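PDB 3T6Q: CD180 antigen from Mus musculus, which pairs with MD-1 at the cell surface and may cooperate with it and TLR4 in B-cell innate responses to bacterial lipopolysaccharide, leading to NF-kappa-B activation. Local coordinates for residues Leu38-Phe42 against Phe61-Cys67. Sequence-based numbering, arbitrary orientation.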
loop_
_atom_site.group_PDB
_atom_site.type_symbol
_atom_site.label_atom_id
_atom_site.label_comp_id
_atom_site.label_asym_id
_atom_site.label_seq_id
_atom_site.Cartn_x
_atom_site.Cartn_y
_atom_site.Cartn_z
ATOM N N LEU A 38 24.595 13.091 -2.081
ATOM C CA LEU A 38 24.595 12.140 -0.979
ATOM C C LEU A 38 23.635 10.959 -1.276
ATOM O O LEU A 38 22.419 11.144 -1.400
ATOM C CB LEU A 38 24.188 12.839 0.333
ATOM C CG LEU A 38 24.430 11.938 1.573
ATOM C CD1 LEU A 38 25.866 11.440 1.634
ATOM C CD2 LEU A 38 24.024 12.596 2.882
ATOM N N GLU A 39 24.209 9.769 -1.384
ATOM C CA GLU A 39 23.445 8.525 -1.634
ATOM C C GLU A 39 23.367 7.869 -0.288
ATOM O O GLU A 39 24.350 7.299 0.208
ATOM C CB GLU A 39 24.241 7.662 -2.626
ATOM C CG GLU A 39 24.707 8.506 -3.812
ATOM C CD GLU A 39 25.502 7.739 -4.848
ATOM O OE1 GLU A 39 25.882 6.583 -4.591
ATOM O OE2 GLU A 39 25.751 8.304 -5.931
ATOM N N PHE A 40 22.209 7.975 0.338
ATOM C CA PHE A 40 22.077 7.526 1.708
ATOM C C PHE A 40 21.067 6.364 1.843
ATOM O O PHE A 40 20.541 6.132 2.935
ATOM C CB PHE A 40 21.653 8.742 2.570
ATOM C CG PHE A 40 22.140 8.684 4.013
ATOM C CD1 PHE A 40 21.267 8.381 5.051
ATOM C CD2 PHE A 40 23.462 8.951 4.317
ATOM C CE1 PHE A 40 21.717 8.324 6.378
ATOM C CE2 PHE A 40 23.929 8.904 5.632
ATOM C CZ PHE A 40 23.049 8.588 6.667
ATOM N N SER A 41 20.790 5.658 0.745
ATOM C CA SER A 41 19.757 4.615 0.772
ATOM C C SER A 41 20.096 3.484 1.726
ATOM O O SER A 41 21.266 3.193 1.975
ATOM C CB SER A 41 19.484 4.039 -0.608
ATOM O OG SER A 41 20.657 3.502 -1.183
ATOM N N PHE A 42 19.048 2.852 2.234
ATOM C CA PHE A 42 19.156 1.642 3.056
ATOM C C PHE A 42 19.854 1.898 4.390
ATOM O O PHE A 42 20.587 1.039 4.886
ATOM C CB PHE A 42 19.816 0.484 2.298
ATOM C CG PHE A 42 19.037 0.029 1.065
ATOM C CD1 PHE A 42 19.428 0.427 -0.199
ATOM C CD2 PHE A 42 17.926 -0.810 1.189
ATOM C CE1 PHE A 42 18.736 0.010 -1.337
ATOM C CE2 PHE A 42 17.238 -1.251 0.054
ATOM C CZ PHE A 42 17.625 -0.821 -1.201
ATOM N N PHE A 61 21.555 16.773 -4.602
ATOM C CA PHE A 61 20.973 15.425 -4.807
ATOM C C PHE A 61 20.990 14.716 -3.447
ATOM O O PHE A 61 22.045 14.548 -2.852
ATOM C CB PHE A 61 21.833 14.609 -5.826
ATOM C CG PHE A 61 21.322 13.182 -6.077
ATOM C CD1 PHE A 61 21.740 12.122 -5.265
ATOM C CD2 PHE A 61 20.400 12.923 -7.090
ATOM C CE1 PHE A 61 21.277 10.830 -5.472
ATOM C CE2 PHE A 61 19.919 11.631 -7.300
ATOM C CZ PHE A 61 20.361 10.591 -6.488
ATOM N N LEU A 62 19.840 14.260 -2.968
ATOM C CA LEU A 62 19.792 13.513 -1.710
ATOM C C LEU A 62 18.874 12.284 -1.881
ATOM O O LEU A 62 17.702 12.424 -2.143
ATOM C CB LEU A 62 19.239 14.435 -0.595
ATOM C CG LEU A 62 18.993 13.822 0.806
ATOM C CD1 LEU A 62 20.281 13.249 1.326
ATOM C CD2 LEU A 62 18.385 14.864 1.733
ATOM N N ASP A 63 19.425 11.097 -1.715
ATOM C CA ASP A 63 18.648 9.870 -1.861
ATOM C C ASP A 63 18.493 9.165 -0.487
ATOM O O ASP A 63 19.467 8.631 0.081
ATOM C CB ASP A 63 19.376 8.973 -2.860
ATOM C CG ASP A 63 18.597 7.673 -3.229
ATOM O OD1 ASP A 63 17.496 7.404 -2.697
ATOM O OD2 ASP A 63 19.132 6.930 -4.074
ATOM N N LEU A 64 17.259 9.158 -0.003
ATOM C CA LEU A 64 16.859 8.523 1.253
ATOM C C LEU A 64 15.957 7.246 0.997
ATOM O O LEU A 64 15.130 6.876 1.824
ATOM C CB LEU A 64 16.110 9.563 2.080
ATOM C CG LEU A 64 16.944 10.822 2.446
ATOM C CD1 LEU A 64 16.028 11.933 2.934
ATOM C CD2 LEU A 64 18.028 10.505 3.447
ATOM N N THR A 65 16.150 6.605 -0.148
ATOM C CA THR A 65 15.427 5.371 -0.512
ATOM C C THR A 65 15.491 4.336 0.605
ATOM O O THR A 65 16.576 4.026 1.103
ATOM C CB THR A 65 16.035 4.737 -1.778
ATOM O OG1 THR A 65 15.757 5.573 -2.894
ATOM C CG2 THR A 65 15.466 3.302 -2.036
ATOM N N ARG A 66 14.326 3.846 1.019
ATOM C CA ARG A 66 14.228 2.764 1.986
ATOM C C ARG A 66 15.139 2.984 3.237
ATOM O O ARG A 66 16.013 2.147 3.560
ATOM C CB ARG A 66 14.439 1.379 1.348
ATOM C CG ARG A 66 14.077 0.236 2.329
ATOM C CD ARG A 66 13.785 -1.127 1.736
ATOM N NE ARG A 66 12.540 -1.105 0.977
ATOM C CZ ARG A 66 11.351 -1.464 1.439
ATOM N NH1 ARG A 66 10.319 -1.372 0.650
ATOM N NH2 ARG A 66 11.192 -1.879 2.690
ATOM N N CYS A 67 14.925 4.116 3.907
ATOM C CA CYS A 67 15.667 4.460 5.139
ATOM C C CYS A 67 14.828 4.262 6.402
ATOM O O CYS A 67 15.175 4.781 7.462
ATOM C CB CYS A 67 16.179 5.920 5.080
ATOM S SG CYS A 67 17.707 5.956 4.127
HETATM O O HOH W 1 21.811 5.782 -2.267
#
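Consecutive turns of the leucine-rich-repeat solenoid meet here: 38-42 of LRR 1 runs parallel to 61-67 of LRR 2, on the concave sheet and just past it. Four backbone hydrogen bonds join them. L38 N gives to F61 O (3.0 Å, nearly linear) and L38 O accepts from D63 N (3.0 Å), so both polar backbone atoms of L38 are used; just past strand 37-39, F40 N gives to D63 O (2.8 Å, more bent), and beyond both strands F42 N gives to T65 O (3.0 Å). The other edge of each strand is also paired, E39 bonding to Y17 and C19 and L62 to T85. On the concave face, D63 OD1 takes T65 N (3.0 Å) in an Asx turn as well as T65 OG1 (2.5 Å). D63 OD2 forms a salt bridge with a basic side chain of the Lymphocyte antigen 86 chain, and a water 2.8 Å from S41 OG gives D63 OD2 a weak bond (3.4 Å). The F42 ring, 3.8 Å from CE2 to R66 CD, makes a cation-pi contact with a basic side chain of that partner, and R66 NE hydrogen-bonds a backbone atom of the Lymphocyte antigen 86 chain. The face of L38 and L62 is apolar (L38 CB to L62 CD1, 4.1 Å); past the strands F40 CB lies 4.1 Å from L64 CD2. N91 of the next repeat serves L64 O and C67 N, as LRR asparagines do. Backbone pairing thus holds the repeats in step, while the D63 carboxylate both braces its own turn and carries charge for binding the partner chain.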